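Local coordinates for protein putative glycosyl hydrolase (Bacteroides thetaiotaomicron VPI-5482, PDB 3K11) that is a putative glycosyl hydrolase of family 88, probably cleaving glycosidic linkages in carbohydrates, although its substrate is not known, at residues A[150-155]-A[169-174]; A[420-424]-A[435-440]. All coordinates share one frame. Numbering follows the deposited sequence.

In the fold
Contacts 1 and 2 lie on opposite sides of the centre of the chain, with their own centres 48 Å apart and their nearest atoms about 33 Å apart, so they do not touch. The centre of contact 1 is about 17 Å, and that of contact 2 about 34 Å, from the centre of the chain. Contact 1 is a fully buried helical hairpin within the helix-rich body of the family 88 fold. Contact 2 secures the C-terminal tail to a short two-stranded hairpin after the last long helix, and there meets the second subunit. They follow in series along the chain. Bound 1,2-ethanediol and MES, probably from the crystallisation liquor, lie beside contact 2; neither identifies an active site.

Contact 1: residues A[150-155]-A[169-174]; sequences VCTAMI and LIQNYF
A helical hairpin, as in the (alpha/alpha)6 barrel expected of family 88 and consistent with its six-hairpin clan, is built here from consecutive helices 148-160 and 167-180, joined by a short loop. Segments 150-155 and 169-174 are regular alpha-helix, with i to i+4 bonds such as Met154 N to Val150 O (3.0 Å) and Phe174 N to Ile170 O (2.8 Å). Their axes approach to 9.5 Å and run roughly antiparallel, at 145° (signed crossing angle -145°). The register is set by Cys151 and Ile170, whose CA atoms lie 5.6 Å apart. With chi1 t, Cys151 lays SG 3.8 Å from Tyr173 CB and 4.1 Å from Ile170 CG2. Selenomethionine Met154, extended as m,t,t, reaches along the interface: its CB is 3.8 Å from Ile170 CG1, its CE 3.8 Å from Leu169 CD1, and its SE 4.0 Å from Tyr173 CE2. Met154 SE lies 5.3 Å from the centroid of the Tyr173 ring, at its edge, a Met-aromatic contact. Val150 CG1 packs 3.8 Å from Tyr173 CE2, while Ile170, in its m,t rotamer, brings CD1 to 3.9 Å from Ile155 CG1. Helix 202-217 covers Ile155 and Phe174, and helix 133-139 packs on Leu169 and Tyr173. Apolar and sulfur-containing side chains thus hold the pair together by close packing and exclusion of water, without cross-helix hydrogen bonds.

Contact 2: residues A[420-424]-A[435-440]; sequences QMNDS and TTAPIF. With EDO (1,2-ethanediol), chain J.
Gln420 begins strand 420-422, its extended side chain (chi1 and chi2 t) donating from NE2 to Thr435 O (2.8 Å). Water 1 joins Gln420 NE2 (2.9 Å) and Met421 O (2.8 Å) to Ala437 O (2.7 Å). Asn422 (chi1 t) pairs with the Phe440 backbone: OD1 accepts from N (3.2 Å), and ND2, over a ring face, donates to O (2.8 Å). Asp423 and Ser424 (phi/psi 56/36 and 76/8) form a two-residue type I' hairpin turn. Asp423 N donates to Pro438 O (2.7 Å), the Asp423 and Ile439 CA atoms lying 4.7 Å apart. Ethanediol, probably from the crystallisation liquor, donates O1 to Asp423 OD1 (2.8 Å) and O2 to OD2 (2.6 Å), which also salt-bridges Arg193 of the second subunit. Water 2 links Ser424 N (2.9 Å) to Pro438 O (2.7 Å). Segment 435-440 lacks regular secondary structure; Thr435 OG1 accepts from Ala437 N (3.1 Å), an ST turn. The tail closes in toward the turn beside strand 420-422, antiparallel to strand 425-427 beyond helix 400-416.

Contact 1: residues A[150-155]-A[169-174]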
ATOM      1  N   VAL A 150      28.738  18.506  12.444  1.00 25.44           N
ATOM      2  CA  VAL A 150      29.809  18.697  13.443  1.00 23.86           C
ATOM      3  C   VAL A 150      29.880  20.137  13.934  1.00 24.23           C
ATOM      4  O   VAL A 150      29.918  20.379  15.126  1.00 24.04           O
ATOM      5  CB  VAL A 150      31.183  18.231  12.911  1.00 24.34           C
ATOM      6  CG1 VAL A 150      32.302  18.572  13.914  1.00 20.74           C
ATOM      7  CG2 VAL A 150      31.152  16.710  12.647  1.00 24.64           C
ATOM      8  N   CYS A 151      29.854  21.078  13.001  1.00 24.30           N
ATOM      9  CA  CYS A 151      29.821  22.500  13.330  1.00 26.55           C
ATOM     10  C   CYS A 151      28.644  22.815  14.260  1.00 24.65           C
ATOM     11  O   CYS A 151      28.807  23.519  15.263  1.00 24.56           O
ATOM     12  CB  CYS A 151      29.679  23.322  12.048  1.00 28.62           C
ATOM     13  SG  CYS A 151      29.987  25.097  12.354  1.00 24.55           S
ATOM     14  N   THR A 152      27.470  22.256  13.958  1.00 22.60           N
ATOM     15  CA  THR A 152      26.279  22.478  14.762  1.00 23.18           C
ATOM     16  C   THR A 152      26.523  22.081  16.208  1.00 23.64           C
ATOM     17  O   THR A 152      26.205  22.845  17.134  1.00 22.44           O
ATOM     18  CB  THR A 152      25.097  21.711  14.174  1.00 24.71           C
ATOM     19  OG1 THR A 152      24.834  22.225  12.850  1.00 24.59           O
ATOM     20  CG2 THR A 152      23.808  21.824  15.018  1.00 25.10           C
ATOM     21  N   ALA A 153      27.019  20.869  16.416  1.00 24.23           N
ATOM     22  CA  ALA A 153      27.317  20.394  17.784  1.00 24.19           C
ATOM     23  C   ALA A 153      28.359  21.239  18.518  1.00 22.23           C
ATOM     24  O   ALA A 153      28.238  21.464  19.734  1.00 23.55           O
ATOM     25  CB  ALA A 153      27.752  18.942  17.749  1.00 22.62           C
HETATM   26  N   MSE A 154      29.388  21.704  17.796  1.00 23.41           N
HETATM   27  CA  MSE A 154      30.436  22.535  18.394  1.00 23.07           C
HETATM   28  C   MSE A 154      29.872  23.872  18.850  1.00 23.37           C
HETATM   29  O   MSE A 154      30.212  24.344  19.910  1.00 23.77           O
HETATM   30  CB  MSE A 154      31.572  22.768  17.410  1.00 25.01           C
HETATM   31  CG  MSE A 154      32.432  21.536  17.231  1.00 26.67           C
HETATM   32 SE   MSE A 154      33.882  21.910  15.966  0.75 22.54          SE
HETATM   33  CE  MSE A 154      34.792  20.223  16.140  1.00 24.94           C
ATOM     34  N   ILE A 155      29.007  24.487  18.024  1.00 22.02           N
ATOM     35  CA  ILE A 155      28.303  25.709  18.443  1.00 22.17           C
ATOM     36  C   ILE A 155      27.458  25.464  19.706  1.00 23.16           C
ATOM     37  O   ILE A 155      27.583  26.182  20.700  1.00 24.15           O
ATOM     38  CB  ILE A 155      27.419  26.241  17.318  1.00 24.28           C
ATOM     39  CG1 ILE A 155      28.285  26.782  16.164  1.00 23.09           C
ATOM     40  CG2 ILE A 155      26.516  27.369  17.832  1.00 22.92           C
ATOM     41  CD1 ILE A 155      27.467  26.841  14.776  1.00 20.47           C
ATOM     42  N   LEU A 169      37.603  26.131  14.547  1.00 25.08           N
ATOM     43  CA  LEU A 169      36.972  25.075  13.749  1.00 23.75           C
ATOM     44  C   LEU A 169      35.596  25.510  13.259  1.00 23.68           C
ATOM     45  O   LEU A 169      35.245  25.255  12.117  1.00 23.75           O
ATOM     46  CB  LEU A 169      36.860  23.765  14.548  1.00 25.66           C
ATOM     47  CG  LEU A 169      38.204  23.089  14.883  1.00 28.21           C
ATOM     48  CD1 LEU A 169      38.045  22.095  16.004  1.00 25.60           C
ATOM     49  CD2 LEU A 169      38.687  22.406  13.628  1.00 32.29           C
ATOM     50  N   ILE A 170      34.817  26.129  14.143  1.00 23.38           N
ATOM     51  CA  ILE A 170      33.488  26.643  13.805  1.00 22.48           C
ATOM     52  C   ILE A 170      33.600  27.663  12.679  1.00 24.76           C
ATOM     53  O   ILE A 170      32.875  27.593  11.683  1.00 25.62           O
ATOM     54  CB  ILE A 170      32.764  27.284  15.015  1.00 22.42           C
ATOM     55  CG1 ILE A 170      32.361  26.246  16.047  1.00 23.80           C
ATOM     56  CG2 ILE A 170      31.563  28.129  14.580  1.00 23.39           C
ATOM     57  CD1 ILE A 170      31.937  26.856  17.390  1.00 21.94           C
ATOM     58  N   GLN A 171      34.515  28.609  12.795  1.00 24.66           N
ATOM     59  CA  GLN A 171      34.615  29.632  11.727  1.00 24.74           C
ATOM     60  C   GLN A 171      34.998  29.017  10.391  1.00 24.34           C
ATOM     61  O   GLN A 171      34.462  29.410   9.335  1.00 24.15           O
ATOM     62  CB  GLN A 171      35.604  30.742  12.094  1.00 23.19           C
ATOM     63  CG  GLN A 171      35.237  31.548  13.376  1.00 26.89           C
ATOM     64  CD  GLN A 171      33.945  32.287  13.284  1.00 26.99           C
ATOM     65  OE1 GLN A 171      33.494  32.631  12.192  1.00 30.93           O
ATOM     66  NE2 GLN A 171      33.297  32.513  14.431  1.00 28.23           N
ATOM     67  N   ASN A 172      35.898  28.041  10.417  1.00 23.46           N
ATOM     68  CA  ASN A 172      36.332  27.383   9.179  1.00 24.44           C
ATOM     69  C   ASN A 172      35.186  26.609   8.533  1.00 26.64           C
ATOM     70  O   ASN A 172      34.955  26.669   7.349  1.00 25.56           O
ATOM     71  CB  ASN A 172      37.485  26.430   9.489  1.00 26.92           C
ATOM     72  CG  ASN A 172      38.120  25.841   8.249  1.00 28.19           C
ATOM     73  OD1 ASN A 172      38.517  26.579   7.360  1.00 28.45           O
ATOM     74  ND2 ASN A 172      38.246  24.517   8.197  1.00 26.00           N
ATOM     75  N   TYR A 173      34.507  25.816   9.334  1.00 24.58           N
ATOM     76  CA  TYR A 173      33.379  25.052   8.848  1.00 23.23           C
ATOM     77  C   TYR A 173      32.299  25.966   8.298  1.00 25.23           C
ATOM     78  O   TYR A 173      31.763  25.763   7.191  1.00 23.11           O
ATOM     79  CB  TYR A 173      32.797  24.247   9.987  1.00 24.11           C
ATOM     80  CG  TYR A 173      33.470  22.920  10.323  1.00 24.28           C
ATOM     81  CD1 TYR A 173      33.918  22.052   9.339  1.00 22.62           C
ATOM     82  CD2 TYR A 173      33.532  22.492  11.641  1.00 28.33           C
ATOM     83  CE1 TYR A 173      34.462  20.803   9.675  1.00 24.89           C
ATOM     84  CE2 TYR A 173      34.076  21.287  11.986  1.00 27.29           C
ATOM     85  CZ  TYR A 173      34.542  20.438  11.005  1.00 25.59           C
ATOM     86  OH  TYR A 173      35.029  19.190  11.377  1.00 28.03           O
ATOM     87  N   PHE A 174      31.967  26.985   9.060  1.00 25.22           N
ATOM     88  CA  PHE A 174      30.849  27.855   8.650  1.00 26.37           C
ATOM     89  C   PHE A 174      31.199  28.737   7.464  1.00 24.97           C
ATOM     90  O   PHE A 174      30.365  29.000   6.622  1.00 26.12           O
ATOM     91  CB  PHE A 174      30.353  28.743   9.782  1.00 23.69           C
ATOM     92  CG  PHE A 174      28.961  29.236   9.542  1.00 25.06           C
ATOM     93  CD1 PHE A 174      27.904  28.371   9.646  1.00 26.45           C
ATOM     94  CD2 PHE A 174      28.733  30.518   9.086  1.00 24.72           C
ATOM     95  CE1 PHE A 174      26.630  28.790   9.367  1.00 31.17           C
ATOM     96  CE2 PHE A 174      27.462  30.957   8.838  1.00 25.95           C
ATOM     97  CZ  PHE A 174      26.401  30.092   8.972  1.00 26.17           C
TER

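Contact 2: residues A[420-424]-A[435-440]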
ATOM      1  N   GLN A 420       0.636   4.487  30.698  1.00 25.87           N
ATOM      2  CA  GLN A 420       0.160   3.346  31.409  1.00 26.19           C
ATOM      3  C   GLN A 420      -0.614   2.448  30.454  1.00 24.27           C
ATOM      4  O   GLN A 420      -1.264   2.902  29.511  1.00 24.44           O
ATOM      5  CB  GLN A 420      -0.731   3.846  32.563  1.00 25.96           C
ATOM      6  CG  GLN A 420      -1.345   2.788  33.400  1.00 34.12           C
ATOM      7  CD  GLN A 420      -1.814   3.289  34.759  1.00 27.77           C
ATOM      8  OE1 GLN A 420      -1.550   4.435  35.145  1.00 34.09           O
ATOM      9  NE2 GLN A 420      -2.546   2.428  35.483  1.00 27.11           N
HETATM   10  N   MSE A 421      -0.548   1.152  30.705  1.00 24.30           N
HETATM   11  CA  MSE A 421      -1.291   0.199  29.917  1.00 24.90           C
HETATM   12  C   MSE A 421      -2.775   0.334  30.278  1.00 24.26           C
HETATM   13  O   MSE A 421      -3.152   0.467  31.451  1.00 22.41           O
HETATM   14  CB  MSE A 421      -0.763  -1.222  30.199  1.00 24.64           C
HETATM   15  CG  MSE A 421       0.679  -1.458  29.695  1.00 27.08           C
HETATM   16 SE   MSE A 421       0.647  -1.718  27.824  0.75 27.90          SE
HETATM   17  CE  MSE A 421      -0.081  -3.418  27.720  1.00 36.72           C
ATOM     18  N   ASN A 422      -3.614   0.328  29.260  1.00 22.20           N
ATOM     19  CA  ASN A 422      -5.059   0.374  29.425  1.00 22.25           C
ATOM     20  C   ASN A 422      -5.654  -0.532  28.362  1.00 23.75           C
ATOM     21  O   ASN A 422      -5.471  -0.299  27.180  1.00 25.03           O
ATOM     22  CB  ASN A 422      -5.559   1.814  29.291  1.00 23.90           C
ATOM     23  CG  ASN A 422      -6.975   1.972  29.744  1.00 22.73           C
ATOM     24  OD1 ASN A 422      -7.744   1.008  29.767  1.00 25.05           O
ATOM     25  ND2 ASN A 422      -7.344   3.194  30.097  1.00 21.28           N
ATOM     26  N   ASP A 423      -6.357  -1.578  28.773  1.00 22.97           N
ATOM     27  CA  ASP A 423      -6.940  -2.498  27.776  1.00 23.90           C
ATOM     28  C   ASP A 423      -5.852  -3.064  26.840  1.00 26.58           C
ATOM     29  O   ASP A 423      -6.095  -3.286  25.676  1.00 25.08           O
ATOM     30  CB  ASP A 423      -8.024  -1.715  27.015  1.00 23.76           C
ATOM     31  CG  ASP A 423      -9.221  -2.519  26.654  1.00 27.67           C
ATOM     32  OD1 ASP A 423      -9.285  -3.732  26.928  1.00 26.72           O
ATOM     33  OD2 ASP A 423     -10.099  -1.895  26.066  1.00 24.30           O
ATOM     34  N   SER A 424      -4.647  -3.318  27.387  1.00 24.19           N
ATOM     35  CA  SER A 424      -3.553  -3.979  26.697  1.00 25.29           C
ATOM     36  C   SER A 424      -2.832  -3.091  25.705  1.00 23.54           C
ATOM     37  O   SER A 424      -1.987  -3.587  24.952  1.00 22.61           O
ATOM     38  CB  SER A 424      -4.039  -5.259  25.970  1.00 28.60           C
ATOM     39  OG  SER A 424      -4.639  -6.186  26.855  1.00 28.21           O
ATOM     40  N   THR A 435      -4.642   4.169  39.650  1.00 37.40           N
ATOM     41  CA  THR A 435      -5.212   2.848  39.470  1.00 36.56           C
ATOM     42  C   THR A 435      -4.166   1.883  38.910  1.00 35.33           C
ATOM     43  O   THR A 435      -3.202   2.277  38.231  1.00 37.84           O
ATOM     44  CB  THR A 435      -6.445   2.868  38.539  1.00 37.13           C
ATOM     45  OG1 THR A 435      -7.120   1.604  38.606  1.00 35.06           O
ATOM     46  CG2 THR A 435      -6.044   3.175  37.083  1.00 34.92           C
ATOM     47  N   THR A 436      -4.371   0.618  39.242  1.00 34.33           N
ATOM     48  CA  THR A 436      -3.606  -0.487  38.729  1.00 33.77           C
ATOM     49  C   THR A 436      -4.551  -1.425  37.958  1.00 33.05           C
ATOM     50  O   THR A 436      -4.137  -2.507  37.537  1.00 33.72           O
ATOM     51  CB  THR A 436      -2.888  -1.281  39.876  1.00 35.41           C
ATOM     52  OG1 THR A 436      -3.850  -1.643  40.894  1.00 38.67           O
ATOM     53  CG2 THR A 436      -1.779  -0.460  40.480  1.00 38.65           C
ATOM     54  N   ALA A 437      -5.802  -1.016  37.750  1.00 31.61           N
ATOM     55  CA  ALA A 437      -6.755  -1.809  36.986  1.00 29.68           C
ATOM     56  C   ALA A 437      -6.242  -1.890  35.538  1.00 29.68           C
ATOM     57  O   ALA A 437      -5.761  -0.883  34.983  1.00 31.11           O
ATOM     58  CB  ALA A 437      -8.160  -1.176  37.019  1.00 26.47           C
ATOM     59  N   PRO A 438      -6.316  -3.079  34.932  1.00 30.98           N
ATOM     60  CA  PRO A 438      -5.871  -3.218  33.534  1.00 29.73           C
ATOM     61  C   PRO A 438      -6.641  -2.389  32.526  1.00 27.73           C
ATOM     62  O   PRO A 438      -6.117  -2.117  31.443  1.00 24.20           O
ATOM     63  CB  PRO A 438      -6.162  -4.689  33.223  1.00 32.42           C
ATOM     64  CG  PRO A 438      -6.293  -5.336  34.482  1.00 37.84           C
ATOM     65  CD  PRO A 438      -6.757  -4.368  35.485  1.00 31.20           C
ATOM     66  N   ILE A 439      -7.913  -2.132  32.808  1.00 26.74           N
ATOM     67  CA  ILE A 439      -8.808  -1.370  31.927  1.00 27.39           C
ATOM     68  C   ILE A 439      -9.453  -0.326  32.860  1.00 26.65           C
ATOM     69  O   ILE A 439      -9.945  -0.676  33.945  1.00 28.26           O
ATOM     70  CB  ILE A 439      -9.964  -2.254  31.333  1.00 27.75           C
ATOM     71  CG1 ILE A 439      -9.406  -3.490  30.564  1.00 31.41           C
ATOM     72  CG2 ILE A 439     -10.897  -1.412  30.462  1.00 30.72           C
ATOM     73  CD1 ILE A 439     -10.509  -4.491  30.036  1.00 29.71           C
ATOM     74  N   PHE A 440      -9.465   0.941  32.446  1.00 24.97           N
ATOM     75  CA  PHE A 440     -10.037   1.991  33.260  1.00 25.56           C
ATOM     76  C   PHE A 440     -10.399   3.238  32.455  1.00 25.83           C
ATOM     77  O   PHE A 440      -9.839   3.486  31.366  1.00 26.51           O
ATOM     78  CB  PHE A 440      -9.048   2.399  34.365  1.00 28.19           C
ATOM     79  CG  PHE A 440      -7.758   2.973  33.848  1.00 25.63           C
ATOM     80  CD1 PHE A 440      -6.689   2.147  33.561  1.00 31.18           C
ATOM     81  CD2 PHE A 440      -7.614   4.342  33.641  1.00 30.04           C
ATOM     82  CE1 PHE A 440      -5.501   2.666  33.072  1.00 21.89           C
ATOM     83  CE2 PHE A 440      -6.416   4.883  33.158  1.00 27.51           C
ATOM     84  CZ  PHE A 440      -5.364   4.055  32.849  1.00 25.13           C
TER
HETATM   85  C1  EDO J   9     -12.288  -5.301  25.014  1.00 41.11           C
HETATM   86  O1  EDO J   9     -10.871  -5.199  25.226  1.00 44.53           O
HETATM   87  C2  EDO J   9     -12.910  -3.966  24.666  1.00 31.40           C
HETATM   88  O2  EDO J   9     -12.355  -2.999  25.549  1.00 37.91           O
HETATM   89  O   HOH W   1      -3.296  -0.047  34.161  1.00 32.92           O
HETATM   90  O   HOH W   2      -3.976  -3.245  30.185  1.00 25.60           O